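Local coordinates for protein gdp-l-fucose synthetase (PDB 6AQY) that probably catalyses the NADPH-dependent epimerisation and reduction that turn GDP-4-keto-6-deoxy-mannose into GDP-L-fucose, at residues Ile189-Phe194 with Pro259-Val264; Glu13-Pro18 with Asn253-Glu258; Ile19-Asp24 with Gly51-Leu56; Leu234-Tyr239 with Lys302-Ala307; Gly61-Ala66 with Val106-Asn111. All coordinates share one frame; numbering follows the deposited sequence.

Contact 1 (Ile189-Phe194 with Pro259-Val264)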
# COMPACT_ATOMS: atom_id res chain seq x y z
N ILE A 189 -18.07 0.71 2.46
CA ILE A 189 -17.86 1.23 1.10
C ILE A 189 -19.16 1.85 0.60
O ILE A 189 -20.00 1.14 0.01
CB ILE A 189 -17.41 0.13 0.12
CG1 ILE A 189 -16.41 -0.81 0.78
CG2 ILE A 189 -16.83 0.77 -1.15
CD1 ILE A 189 -16.03 -1.96 -0.11
N PRO A 190 -19.37 3.14 0.79
CA PRO A 190 -20.58 3.77 0.27
C PRO A 190 -20.46 4.02 -1.22
O PRO A 190 -19.40 4.39 -1.72
CB PRO A 190 -20.66 5.08 1.05
CG PRO A 190 -19.27 5.38 1.37
CD PRO A 190 -18.57 4.09 1.58
N THR A 191 -21.57 3.82 -1.94
CA THR A 191 -21.60 3.90 -3.40
C THR A 191 -22.52 5.03 -3.83
O THR A 191 -23.72 4.99 -3.53
CB THR A 191 -22.07 2.59 -4.02
OG1 THR A 191 -21.26 1.50 -3.57
CG2 THR A 191 -22.07 2.70 -5.57
N ASN A 192 -21.95 6.02 -4.50
CA ASN A 192 -22.67 7.15 -5.11
C ASN A 192 -23.63 7.82 -4.13
O ASN A 192 -24.85 7.82 -4.29
CB ASN A 192 -23.46 6.70 -6.34
CG ASN A 192 -22.61 6.05 -7.37
OD1 ASN A 192 -21.55 6.56 -7.73
ND2 ASN A 192 -23.06 4.92 -7.89
N LEU A 193 -23.04 8.45 -3.13
CA LEU A 193 -23.86 9.19 -2.18
C LEU A 193 -24.31 10.51 -2.81
O LEU A 193 -23.61 11.12 -3.62
CB LEU A 193 -23.07 9.44 -0.89
CG LEU A 193 -22.57 8.21 -0.13
CD1 LEU A 193 -22.21 8.59 1.30
CD2 LEU A 193 -23.59 7.07 -0.15
N PHE A 194 -25.51 10.95 -2.41
CA PHE A 194 -26.03 12.27 -2.75
C PHE A 194 -26.89 12.73 -1.59
O PHE A 194 -27.36 11.93 -0.79
CB PHE A 194 -26.86 12.27 -4.04
CG PHE A 194 -28.19 11.58 -3.90
CD1 PHE A 194 -28.29 10.21 -4.02
CD2 PHE A 194 -29.35 12.31 -3.65
CE1 PHE A 194 -29.52 9.58 -3.89
CE2 PHE A 194 -30.60 11.68 -3.50
CZ PHE A 194 -30.68 10.32 -3.63
N PRO A 259 -14.67 -5.36 4.78
CA PRO A 259 -15.55 -4.21 4.47
C PRO A 259 -16.95 -4.67 4.07
O PRO A 259 -17.16 -5.81 3.67
CB PRO A 259 -14.82 -3.48 3.33
CG PRO A 259 -13.72 -4.43 2.85
CD PRO A 259 -13.42 -5.37 3.99
N ILE A 260 -17.93 -3.78 4.24
CA ILE A 260 -19.31 -4.03 3.82
C ILE A 260 -19.73 -2.93 2.83
O ILE A 260 -19.60 -1.74 3.12
CB ILE A 260 -20.27 -4.10 5.02
CG1 ILE A 260 -21.70 -4.40 4.56
CG2 ILE A 260 -20.24 -2.81 5.84
CD1 ILE A 260 -22.61 -5.07 5.62
N MET A 261 -20.26 -3.33 1.67
CA MET A 261 -20.76 -2.35 0.73
C MET A 261 -22.02 -1.71 1.27
O MET A 261 -22.89 -2.38 1.84
CB MET A 261 -21.11 -3.00 -0.61
CG MET A 261 -19.96 -3.38 -1.47
SD MET A 261 -19.55 -2.03 -2.56
CE MET A 261 -18.50 -2.96 -3.66
N LEU A 262 -22.12 -0.39 1.10
CA LEU A 262 -23.34 0.37 1.36
C LEU A 262 -23.81 0.90 0.01
O LEU A 262 -23.24 1.85 -0.52
CB LEU A 262 -23.08 1.51 2.34
CG LEU A 262 -22.32 1.28 3.65
CD1 LEU A 262 -22.40 2.55 4.50
CD2 LEU A 262 -22.86 0.07 4.42
N CYS A 263 -24.84 0.26 -0.56
CA CYS A 263 -25.37 0.66 -1.85
C CYS A 263 -26.80 0.14 -1.99
O CYS A 263 -27.21 -0.78 -1.29
CB CYS A 263 -24.49 0.16 -3.01
SG CYS A 263 -24.45 -1.64 -3.28
N VAL A 264 -27.54 0.74 -2.93
CA VAL A 264 -28.87 0.24 -3.25
C VAL A 264 -28.76 -0.89 -4.27
O VAL A 264 -27.73 -1.06 -4.92
CB VAL A 264 -29.79 1.36 -3.76
CG1 VAL A 264 -29.75 2.55 -2.83
CG2 VAL A 264 -29.39 1.77 -5.17
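Ile-189 is held through both its backbone polar atoms by strand 260-262. Its N donates to Ile-260 O at 3.0 Å, and its O accepts from Leu-262 N at 2.8 Å in a nearly straight bond (172° at the hydrogen), the donor standing well above the carbonyl plane. Two residues on, Thr-191 N donates a hydrogen bond to Leu-262 O at 2.9 Å, nearly in line with that C=O but more bent at the hydrogen (135°). The same oxygen also receives a CA-H...O contact from Pro-190, which as a proline has no N-H to offer. These alternating bonds are those of a parallel pair. Met-261 N bonds instead to Glu-143 OE2, Ile-260 also bonds the backbone of Ser-187, and the side chain of Asn-192 bonds through ND2 to Gln-236 O on the next strand. On the face that carries Ile-189 and Met-261, Ile-189 CD1 lies beside Pro-259 CB (4.0 Å), and its CB meets Met-261 SD where that side chain bends at chi2 (-91°). Thr-191 sets OG1 3.5 Å from Cys-263 CB. Across this buried pair the polar work is done by the backbone, while Ile-189, Met-261 and Pro-259 meet by apolar packing.

Contact 2 (Glu13-Pro18 with Asn253-Glu258)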
# COMPACT_ATOMS: atom_id res chain seq x y z
N GLU A 13 -20.27 -12.59 11.74
CA GLU A 13 -20.11 -11.25 11.17
C GLU A 13 -20.82 -10.18 12.00
O GLU A 13 -20.42 -9.01 11.95
CB GLU A 13 -20.63 -11.22 9.73
CG GLU A 13 -19.85 -12.07 8.76
CD GLU A 13 -20.67 -12.44 7.53
OE1 GLU A 13 -20.43 -11.86 6.46
OE2 GLU A 13 -21.58 -13.31 7.65
N VAL A 14 -21.86 -10.57 12.75
CA VAL A 14 -22.61 -9.65 13.61
C VAL A 14 -22.58 -10.14 15.06
O VAL A 14 -22.36 -11.32 15.34
CB VAL A 14 -24.08 -9.49 13.15
CG1 VAL A 14 -24.14 -8.62 11.91
CG2 VAL A 14 -24.73 -10.87 12.90
N SER A 15 -22.79 -9.20 15.98
CA SER A 15 -22.99 -9.55 17.39
C SER A 15 -24.42 -10.04 17.62
O SER A 15 -25.34 -9.70 16.88
CB SER A 15 -22.72 -8.35 18.29
OG SER A 15 -23.49 -7.25 17.84
N ASP A 16 -24.60 -10.85 18.67
CA ASP A 16 -25.93 -11.41 18.92
C ASP A 16 -26.94 -10.30 19.21
O ASP A 16 -28.05 -10.29 18.66
CB ASP A 16 -25.90 -12.41 20.09
CG ASP A 16 -25.16 -13.69 19.76
OD1 ASP A 16 -24.66 -13.88 18.62
OD2 ASP A 16 -25.10 -14.53 20.67
N GLN A 17 -26.58 -9.38 20.10
CA GLN A 17 -27.35 -8.18 20.40
C GLN A 17 -26.64 -6.96 19.85
O GLN A 17 -25.41 -6.97 19.69
CB GLN A 17 -27.57 -8.01 21.91
CG GLN A 17 -27.95 -9.25 22.68
CD GLN A 17 -29.27 -9.83 22.23
OE1 GLN A 17 -30.05 -9.18 21.53
NE2 GLN A 17 -29.53 -11.07 22.64
N PRO A 18 -27.36 -5.88 19.57
CA PRO A 18 -26.68 -4.63 19.20
C PRO A 18 -25.99 -4.02 20.41
O PRO A 18 -26.38 -4.24 21.56
CB PRO A 18 -27.82 -3.72 18.72
CG PRO A 18 -29.01 -4.62 18.53
CD PRO A 18 -28.82 -5.74 19.52
N ASN A 253 -23.76 -3.37 15.19
CA ASN A 253 -23.91 -4.82 14.98
C ASN A 253 -22.76 -5.55 14.30
O ASN A 253 -22.54 -6.74 14.56
CB ASN A 253 -25.16 -5.11 14.12
CG ASN A 253 -26.45 -4.67 14.79
OD1 ASN A 253 -26.91 -5.29 15.74
ND2 ASN A 253 -27.05 -3.60 14.28
N TYR A 254 -22.05 -4.90 13.38
CA TYR A 254 -21.15 -5.56 12.44
C TYR A 254 -19.77 -5.73 13.08
O TYR A 254 -19.13 -4.75 13.45
CB TYR A 254 -21.10 -4.75 11.14
CG TYR A 254 -20.33 -5.37 9.98
CD1 TYR A 254 -20.79 -6.53 9.33
CD2 TYR A 254 -19.15 -4.79 9.54
CE1 TYR A 254 -20.07 -7.10 8.28
CE2 TYR A 254 -18.43 -5.35 8.48
CZ TYR A 254 -18.88 -6.50 7.85
OH TYR A 254 -18.14 -7.05 6.80
N GLN A 255 -19.32 -7.00 13.21
CA GLN A 255 -18.08 -7.37 13.88
C GLN A 255 -16.96 -7.78 12.94
O GLN A 255 -15.82 -7.97 13.39
CB GLN A 255 -18.30 -8.56 14.82
CG GLN A 255 -19.38 -8.41 15.72
CD GLN A 255 -19.45 -9.53 16.69
OE1 GLN A 255 -19.70 -9.29 17.87
NE2 GLN A 255 -19.27 -10.76 16.21
N SER A 256 -17.27 -8.03 11.68
CA SER A 256 -16.30 -8.58 10.74
C SER A 256 -15.30 -7.50 10.33
O SER A 256 -15.63 -6.33 10.19
CB SER A 256 -17.04 -9.14 9.53
OG SER A 256 -16.16 -9.44 8.49
N GLU A 257 -14.05 -7.91 10.14
CA GLU A 257 -13.09 -6.95 9.63
C GLU A 257 -13.20 -6.75 8.13
O GLU A 257 -12.62 -5.80 7.59
CB GLU A 257 -11.68 -7.36 10.04
CG GLU A 257 -11.06 -8.49 9.26
CD GLU A 257 -9.69 -8.84 9.79
OE1 GLU A 257 -9.30 -8.29 10.85
OE2 GLU A 257 -8.98 -9.61 9.12
N GLU A 258 -13.94 -7.61 7.43
CA GLU A 258 -14.14 -7.41 6.01
C GLU A 258 -14.98 -6.15 5.79
O GLU A 258 -15.86 -5.86 6.59
CB GLU A 258 -14.82 -8.62 5.39
CG GLU A 258 -13.98 -9.85 5.57
CD GLU A 258 -12.72 -9.82 4.73
OE1 GLU A 258 -12.74 -9.32 3.58
OE2 GLU A 258 -11.68 -10.31 5.24
O HOH W 1 -17.92 -10.26 6.47
O HOH W 2 -26.89 -7.84 16.08
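Glu-13 O is gripped from the other segment by two successive amides: Gln-255 N donates at 2.6 Å with a fairly straight bond (164°), and Ser-256 N adds a weak one at 3.3 Å. Two residues on, Ser-15 N returns a bond to Asn-253 O at 2.9 Å, arriving in the carbonyl plane. Val-14 sits between them with its CA and CG1 against that same oxygen, and Gln-255 stretches its extended side chain along the 14-15 backbone, placing OE1 against Ser-15 CB while NE2 bonds to Arg-12 O. Together these bonds make a single bridge between Val-14 and Tyr-254, where the N-terminal arm lies across the exit of helix 240-253, before the chain enters strand 260-262. Tyr-254 leaves the backbone pointing away, but with CG anti to the backbone N (chi1 -173°) its ring, with Ser-256 N over one face, lies back obliquely beside Glu-13 O, and its OH donates to Glu-258 O. Away from these bonds the fit is looser and water fills in. One water joins Glu-13 OE1, Tyr-254 OH and Ser-256 OG, while Glu-13 OE2 forms a salt bridge with Arg-311. At the other end a second water spans Ser-15 O and Asn-253 OD1, Asn-253 ND2 being bonded to Trp-249 O. Pro-18 lies alongside that amide, its CB 3.5 Å from Asn-253 OD1, and Ser-15 OG donates forward to Gln-17 O.

Contact 3 (Ile19-Asp24 with Gly51-Leu56)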
# COMPACT_ATOMS: atom_id res chain seq x y z
N ILE A 19 -24.93 -3.27 20.14
CA ILE A 19 -24.32 -2.46 21.18
C ILE A 19 -25.31 -1.37 21.58
O ILE A 19 -25.93 -0.72 20.73
CB ILE A 19 -23.03 -1.82 20.66
CG1 ILE A 19 -21.99 -2.86 20.34
CG2 ILE A 19 -22.49 -0.87 21.66
CD1 ILE A 19 -20.82 -2.26 19.79
N THR A 20 -25.44 -1.14 22.88
CA THR A 20 -26.27 -0.05 23.35
C THR A 20 -25.31 1.05 23.80
O THR A 20 -24.36 0.78 24.55
CB THR A 20 -27.24 -0.48 24.47
OG1 THR A 20 -26.60 -0.42 25.76
CG2 THR A 20 -27.73 -1.90 24.23
N LEU A 21 -25.46 2.22 23.21
CA LEU A 21 -24.64 3.35 23.61
C LEU A 21 -25.23 3.97 24.86
O LEU A 21 -26.45 3.98 25.04
CB LEU A 21 -24.58 4.39 22.51
CG LEU A 21 -23.78 4.07 21.27
CD1 LEU A 21 -23.96 5.20 20.30
CD2 LEU A 21 -22.32 3.92 21.65
N THR A 22 -24.36 4.45 25.74
CA THR A 22 -24.78 5.16 26.94
C THR A 22 -24.37 6.62 26.84
O THR A 22 -23.72 7.03 25.89
CB THR A 22 -24.18 4.50 28.18
OG1 THR A 22 -22.82 4.91 28.34
CG2 THR A 22 -24.26 2.98 28.05
N GLN A 23 -24.78 7.41 27.83
CA GLN A 23 -24.39 8.81 27.80
C GLN A 23 -22.90 8.99 28.04
O GLN A 23 -22.33 10.00 27.61
CB GLN A 23 -25.21 9.62 28.80
CG GLN A 23 -26.71 9.66 28.49
CD GLN A 23 -27.09 10.38 27.17
OE1 GLN A 23 -26.25 10.72 26.34
NE2 GLN A 23 -28.39 10.60 27.00
N ASP A 24 -22.23 7.99 28.60
CA ASP A 24 -20.79 8.03 28.79
C ASP A 24 -20.01 7.72 27.52
O ASP A 24 -18.78 7.86 27.52
CB ASP A 24 -20.36 7.06 29.88
CG ASP A 24 -20.44 7.67 31.25
OD1 ASP A 24 -20.44 8.92 31.32
OD2 ASP A 24 -20.49 6.92 32.26
N GLY A 51 -25.13 9.47 23.67
CA GLY A 51 -23.69 9.66 23.65
C GLY A 51 -23.28 11.07 23.23
O GLY A 51 -24.07 11.85 22.70
N LYS A 52 -22.03 11.40 23.52
CA LYS A 52 -21.42 12.64 23.06
C LYS A 52 -20.77 12.40 21.69
O LYS A 52 -19.79 11.66 21.58
CB LYS A 52 -20.39 13.16 24.05
CG LYS A 52 -19.74 14.43 23.51
CD LYS A 52 -18.72 15.07 24.44
CE LYS A 52 -18.34 16.44 23.89
NZ LYS A 52 -17.46 17.18 24.81
N TRP A 53 -21.32 13.03 20.67
CA TRP A 53 -20.86 12.93 19.28
C TRP A 53 -20.04 14.15 18.92
O TRP A 53 -20.51 15.29 19.09
CB TRP A 53 -22.04 12.79 18.33
CG TRP A 53 -22.71 11.48 18.48
CD1 TRP A 53 -23.51 11.08 19.51
CD2 TRP A 53 -22.60 10.37 17.58
NE1 TRP A 53 -23.92 9.79 19.31
CE2 TRP A 53 -23.38 9.33 18.13
CE3 TRP A 53 -21.94 10.16 16.36
CZ2 TRP A 53 -23.51 8.08 17.50
CZ3 TRP A 53 -22.06 8.93 15.73
CH2 TRP A 53 -22.84 7.90 16.31
N VAL A 54 -18.81 13.93 18.45
CA VAL A 54 -17.90 15.02 18.10
C VAL A 54 -17.57 14.93 16.62
O VAL A 54 -16.95 13.96 16.16
CB VAL A 54 -16.62 14.98 18.96
CG1 VAL A 54 -15.64 16.01 18.44
CG2 VAL A 54 -16.97 15.23 20.42
N PHE A 55 -17.98 15.95 15.87
CA PHE A 55 -17.79 16.01 14.42
C PHE A 55 -16.62 16.93 14.10
O PHE A 55 -16.77 18.15 14.03
CB PHE A 55 -19.07 16.49 13.75
CG PHE A 55 -20.21 15.51 13.83
CD1 PHE A 55 -20.36 14.51 12.86
CD2 PHE A 55 -21.12 15.57 14.88
CE1 PHE A 55 -21.41 13.59 12.94
CE2 PHE A 55 -22.16 14.65 14.96
CZ PHE A 55 -22.30 13.66 13.99
N LEU A 56 -15.45 16.34 13.87
CA LEU A 56 -14.26 17.12 13.55
C LEU A 56 -14.35 17.73 12.16
O LEU A 56 -14.92 17.14 11.24
CB LEU A 56 -13.03 16.24 13.62
CG LEU A 56 -12.70 15.62 14.96
CD1 LEU A 56 -11.39 14.83 14.83
CD2 LEU A 56 -12.60 16.75 15.99
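Gly-51 takes the polar share of the contact: its N donates to Gln-23 OE1 at 3.2 Å, a fairly straight bond (163°) that reaches the oxygen from well above the amide plane. Gln-23 points away at its CB, and the bend at chi2 (-65°) brings the amide back. Gly-51 CA also lies 3.5 Å from Thr-22 O, and the positive phi of this residue (102°) suits glycine. Lys-52 is only brushed by the loop; its backbone bonds to Asp-25 and Ile-27 and its extended side chain leads off. Trp-53 follows on the other face of the strand, where Leu-21 crosses it at about a right angle with CD1 4.0 Å from CZ2. The indole is held at NE1 by Lys-50 O and packs on Val-40 and Val-44 of helix 35-46. From Lys-52 to Phe-55 the chain pairs with strand 26-30, and beyond Trp-53 it no longer meets the loop. Such parallel pairing round helix 35-46 is the beta-alpha-beta unit that opens a Rossmann-type nucleotide-binding fold.

Contact 4 (Leu234-Tyr239 with Lys302-Ala307). With SO4 (sulfate ion), chain G.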
# COMPACT_ATOMS: atom_id res chain seq x y z
N LEU A 234 -26.26 3.79 -16.47
CA LEU A 234 -27.02 3.41 -15.29
C LEU A 234 -26.12 3.37 -14.05
O LEU A 234 -25.02 2.79 -14.09
CB LEU A 234 -27.67 2.03 -15.46
CG LEU A 234 -28.85 1.79 -16.41
CD1 LEU A 234 -28.50 2.16 -17.82
CD2 LEU A 234 -29.27 0.34 -16.38
N ARG A 235 -26.60 3.94 -12.94
CA ARG A 235 -25.83 3.95 -11.71
C ARG A 235 -26.74 3.72 -10.53
O ARG A 235 -27.92 4.08 -10.55
CB ARG A 235 -25.10 5.29 -11.53
CG ARG A 235 -24.06 5.55 -12.58
CD ARG A 235 -22.93 4.52 -12.54
NE ARG A 235 -21.82 4.91 -13.41
CZ ARG A 235 -21.69 4.56 -14.68
NH1 ARG A 235 -22.60 3.79 -15.27
NH2 ARG A 235 -20.64 4.97 -15.38
N GLN A 236 -26.16 3.21 -9.45
CA GLN A 236 -26.88 3.00 -8.20
C GLN A 236 -26.57 4.17 -7.28
O GLN A 236 -25.40 4.43 -6.98
CB GLN A 236 -26.49 1.69 -7.52
CG GLN A 236 -26.81 0.45 -8.31
CD GLN A 236 -25.81 -0.66 -8.06
OE1 GLN A 236 -24.77 -0.72 -8.70
NE2 GLN A 236 -26.12 -1.53 -7.12
N PHE A 237 -27.59 4.89 -6.86
CA PHE A 237 -27.42 6.06 -6.03
C PHE A 237 -27.96 5.78 -4.64
O PHE A 237 -29.02 5.15 -4.49
CB PHE A 237 -28.12 7.28 -6.62
CG PHE A 237 -27.56 7.71 -7.93
CD1 PHE A 237 -26.44 8.52 -7.98
CD2 PHE A 237 -28.17 7.33 -9.12
CE1 PHE A 237 -25.93 8.95 -9.20
CE2 PHE A 237 -27.66 7.75 -10.34
CZ PHE A 237 -26.54 8.55 -10.38
N LEU A 238 -27.22 6.21 -3.63
CA LEU A 238 -27.57 6.00 -2.24
C LEU A 238 -27.77 7.36 -1.59
O LEU A 238 -26.88 8.22 -1.63
CB LEU A 238 -26.48 5.22 -1.51
CG LEU A 238 -26.81 4.84 -0.06
CD1 LEU A 238 -28.09 4.02 -0.05
CD2 LEU A 238 -25.65 4.07 0.55
N TYR A 239 -28.96 7.58 -1.05
CA TYR A 239 -29.21 8.80 -0.30
C TYR A 239 -28.31 8.85 0.92
O TYR A 239 -28.12 7.85 1.61
CB TYR A 239 -30.69 8.84 0.08
CG TYR A 239 -31.20 10.14 0.65
CD1 TYR A 239 -30.64 11.36 0.29
CD2 TYR A 239 -32.31 10.14 1.50
CE1 TYR A 239 -31.13 12.54 0.80
CE2 TYR A 239 -32.80 11.32 2.01
CZ TYR A 239 -32.21 12.51 1.66
OH TYR A 239 -32.72 13.67 2.17
N LYS A 302 -21.88 -0.22 -14.02
CA LYS A 302 -20.76 -0.41 -13.11
C LYS A 302 -21.35 -0.87 -11.77
O LYS A 302 -21.31 -0.19 -10.75
CB LYS A 302 -19.94 0.88 -12.98
CG LYS A 302 -18.60 0.72 -12.30
CD LYS A 302 -17.95 2.06 -11.98
CE LYS A 302 -17.38 2.73 -13.24
NZ LYS A 302 -16.27 3.67 -12.88
N THR A 303 -21.94 -2.06 -11.76
CA THR A 303 -22.78 -2.48 -10.65
C THR A 303 -21.94 -2.95 -9.47
O THR A 303 -20.99 -3.72 -9.65
CB THR A 303 -23.74 -3.58 -11.09
OG1 THR A 303 -24.76 -3.02 -11.94
CG2 THR A 303 -24.41 -4.22 -9.87
N SER A 304 -22.26 -2.47 -8.28
CA SER A 304 -21.72 -3.00 -7.04
C SER A 304 -22.80 -3.80 -6.32
O SER A 304 -24.00 -3.61 -6.56
CB SER A 304 -21.18 -1.88 -6.15
OG SER A 304 -22.01 -0.76 -6.25
N SER A 305 -22.38 -4.70 -5.44
CA SER A 305 -23.26 -5.70 -4.84
C SER A 305 -23.61 -5.37 -3.40
O SER A 305 -22.72 -5.12 -2.58
CB SER A 305 -22.61 -7.09 -4.89
OG SER A 305 -23.18 -7.93 -3.91
N ASN A 306 -24.90 -5.37 -3.10
CA ASN A 306 -25.37 -5.17 -1.74
C ASN A 306 -25.74 -6.48 -1.07
O ASN A 306 -26.43 -6.47 -0.05
CB ASN A 306 -26.57 -4.22 -1.73
CG ASN A 306 -27.81 -4.83 -2.33
OD1 ASN A 306 -27.76 -5.50 -3.36
ND2 ASN A 306 -28.95 -4.62 -1.68
N ALA A 307 -25.26 -7.62 -1.60
CA ALA A 307 -25.68 -8.92 -1.09
C ALA A 307 -25.40 -9.09 0.41
O ALA A 307 -26.24 -9.61 1.15
CB ALA A 307 -25.01 -10.03 -1.89
S SO4 G . -18.45 6.58 -12.78
O1 SO4 G . -19.54 5.68 -12.41
O2 SO4 G . -17.60 5.93 -13.78
O3 SO4 G . -19.00 7.82 -13.34
O4 SO4 G . -17.66 6.90 -11.60
O HOH W 3 -24.52 0.73 -12.56
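The side-chain amide of Gln-236 meets the main-chain N and O of Ser-304 through a pair of opposed bonds. Gln-236 OE1 accepts from Ser-304 N at 3.1 Å, in the carbonyl plane and on a lone pair, while NE2 donates to Ser-304 O at 3.0 Å in an almost straight line (171°), with that oxygen in the plane of the amide. Using both ends fixes the rotation of the side chain, and a further bond from NE2 to Val-264 O ties it to the chain just past strand 260-262. OE1 also rests 3.3 Å from Thr-303 CA. At the other end Arg-235 bends at chi2 (-63°) to turn its guanidinium beside Lys-302, whose CB lies over one face at 4.4 Å from CZ. In the guanidinium plane NH1 donates to Leu-234 O, and at the edge NE holds sulfate O1 at 2.6 Å, with a weak second bond from NH2. Lys-302, its CG anti to the backbone N (chi1 -167°), bends at chi3 to bring NZ to sulfate O2. A water links Leu-234 O to Lys-302 N where the backbones stand apart. The strand 234-239 is thus joined to the loop before helix 307-312 by matched peptide-like bonds inside and, at the surface, by two cationic groups sharing an anion, probably from the crystallisation liquor, which would balance their charge.

Contact 5 (Gly61-Ala66 with Val106-Asn111)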
# COMPACT_ATOMS: atom_id res chain seq x y z
N GLY A 61 -7.83 20.65 13.24
CA GLY A 61 -6.47 20.13 13.28
C GLY A 61 -6.08 19.30 12.08
O GLY A 61 -6.91 18.63 11.45
N ASP A 62 -4.80 19.35 11.74
CA ASP A 62 -4.24 18.61 10.61
C ASP A 62 -3.95 17.17 11.02
O ASP A 62 -2.94 16.88 11.66
CB ASP A 62 -2.98 19.31 10.12
CG ASP A 62 -2.41 18.68 8.88
OD1 ASP A 62 -2.98 17.69 8.35
OD2 ASP A 62 -1.38 19.20 8.41
N LEU A 63 -4.85 16.26 10.63
CA LEU A 63 -4.74 14.86 10.99
C LEU A 63 -3.53 14.18 10.35
O LEU A 63 -3.17 13.07 10.77
CB LEU A 63 -6.05 14.12 10.65
CG LEU A 63 -7.29 14.73 11.36
CD1 LEU A 63 -8.55 13.92 11.18
CD2 LEU A 63 -7.05 15.03 12.85
N ARG A 64 -2.89 14.81 9.36
CA ARG A 64 -1.64 14.29 8.82
C ARG A 64 -0.51 14.35 9.81
O ARG A 64 0.45 13.58 9.69
CB ARG A 64 -1.22 15.06 7.58
CG ARG A 64 -2.18 15.02 6.45
CD ARG A 64 -1.64 15.87 5.33
NE ARG A 64 -1.75 17.28 5.68
CZ ARG A 64 -1.05 18.25 5.11
NH1 ARG A 64 -0.18 17.98 4.15
NH2 ARG A 64 -1.23 19.49 5.51
N ASP A 65 -0.57 15.29 10.76
CA ASP A 65 0.48 15.47 11.77
C ASP A 65 0.21 14.54 12.95
O ASP A 65 -0.90 14.54 13.49
CB ASP A 65 0.51 16.92 12.26
CG ASP A 65 1.57 17.17 13.33
OD1 ASP A 65 2.70 16.66 13.20
OD2 ASP A 65 1.27 17.85 14.33
N ALA A 66 1.21 13.75 13.33
CA ALA A 66 1.00 12.75 14.37
C ALA A 66 0.64 13.41 15.71
O ALA A 66 -0.31 12.97 16.38
CB ALA A 66 2.24 11.87 14.52
N VAL A 106 -2.03 8.44 3.56
CA VAL A 106 -1.44 7.35 4.34
C VAL A 106 -0.97 7.85 5.70
O VAL A 106 -1.06 7.12 6.70
CB VAL A 106 -0.31 6.63 3.56
CG1 VAL A 106 1.04 7.40 3.59
CG2 VAL A 106 -0.12 5.25 4.16
N ASN A 107 -0.47 9.10 5.78
CA ASN A 107 -0.07 9.63 7.07
C ASN A 107 -1.26 9.80 8.00
O ASN A 107 -1.22 9.37 9.16
CB ASN A 107 0.67 10.97 6.90
CG ASN A 107 2.09 10.78 6.46
OD1 ASN A 107 2.72 9.80 6.82
ND2 ASN A 107 2.59 11.71 5.69
N MET A 108 -2.33 10.46 7.52
CA MET A 108 -3.53 10.61 8.35
C MET A 108 -4.09 9.24 8.76
O MET A 108 -4.43 9.02 9.93
CB MET A 108 -4.58 11.43 7.62
CG MET A 108 -5.92 11.38 8.27
SD MET A 108 -7.17 12.40 7.46
CE MET A 108 -7.19 11.65 5.84
N ASN A 109 -4.17 8.31 7.82
CA ASN A 109 -4.71 6.99 8.13
C ASN A 109 -3.85 6.28 9.17
O ASN A 109 -4.39 5.62 10.08
CB ASN A 109 -4.83 6.15 6.87
CG ASN A 109 -5.93 6.60 5.97
OD1 ASN A 109 -6.90 7.23 6.41
ND2 ASN A 109 -5.78 6.33 4.67
N ASN A 110 -2.51 6.31 9.01
CA ASN A 110 -1.64 5.70 10.00
C ASN A 110 -1.86 6.34 11.38
O ASN A 110 -2.00 5.63 12.38
CB ASN A 110 -0.16 5.78 9.59
CG ASN A 110 0.18 4.85 8.40
OD1 ASN A 110 -0.64 4.03 7.98
ND2 ASN A 110 1.39 5.00 7.84
N ASN A 111 -1.94 7.66 11.43
CA ASN A 111 -2.14 8.37 12.69
C ASN A 111 -3.48 8.03 13.34
O ASN A 111 -3.54 7.69 14.52
CB ASN A 111 -2.04 9.88 12.47
CG ASN A 111 -0.65 10.30 12.04
OD1 ASN A 111 0.32 9.58 12.27
ND2 ASN A 111 -0.54 11.50 11.47
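Asn-111 makes the contact's one clear hydrogen bond with a side-chain amide that projects from helix 98-118 into the turn before helix 66-76. ND2 donates to Leu-63 O at 3.1 Å in a nearly straight line (173°), the oxygen lying in the plane of the amide, and OD1 faces Ala-66 CB. Leu-63 O also takes a CA-H...O contact from Met-108 at 3.5 Å. Beside it, Met-108 CG, anti to its backbone N (chi1 168°), lies against Leu-63 CB at 3.6 Å. The turn itself, type I from Asp-62 to Asp-65, is braced from within: Asp-62 OD1 accepts from Arg-64 N in an Asx turn and from Arg-64 NE on its syn lone pair, while OD2 pairs with NH2 at 2.9 Å. Arg-64 NH1 carries on to Asp-104 of the helix, and Asp-65 caps helix 66-76 at Ala-68 N. Asp-62 and Asp-104 together hold the arginine, probably balancing its charge; the turn is thus tied to the helix by an amide bond, apolar packing and, through Arg-64, an ion pair.

In the fold
Contact 1 is the buried one, where strand amides and carbonyls pair near the centre of the chain. Contact 4 adjoins it, with centres about 7 Å apart and first segments on neighbouring strands of the same sheet, but it is only partly buried and trades regular pairing for side-chain amide bonds and a charged outer end. Contacts 2, 3 and 5 lie at the surface. Contacts 2 and 3 follow one another along the N-terminal arm, the former water-bridged, the latter slight and reaching the far part of the sheet that contact 1 also joins. Contact 5 lies within about 5 Å of contact 3 at the nearest atoms and joins a turn to a helix that also meets the second subunit.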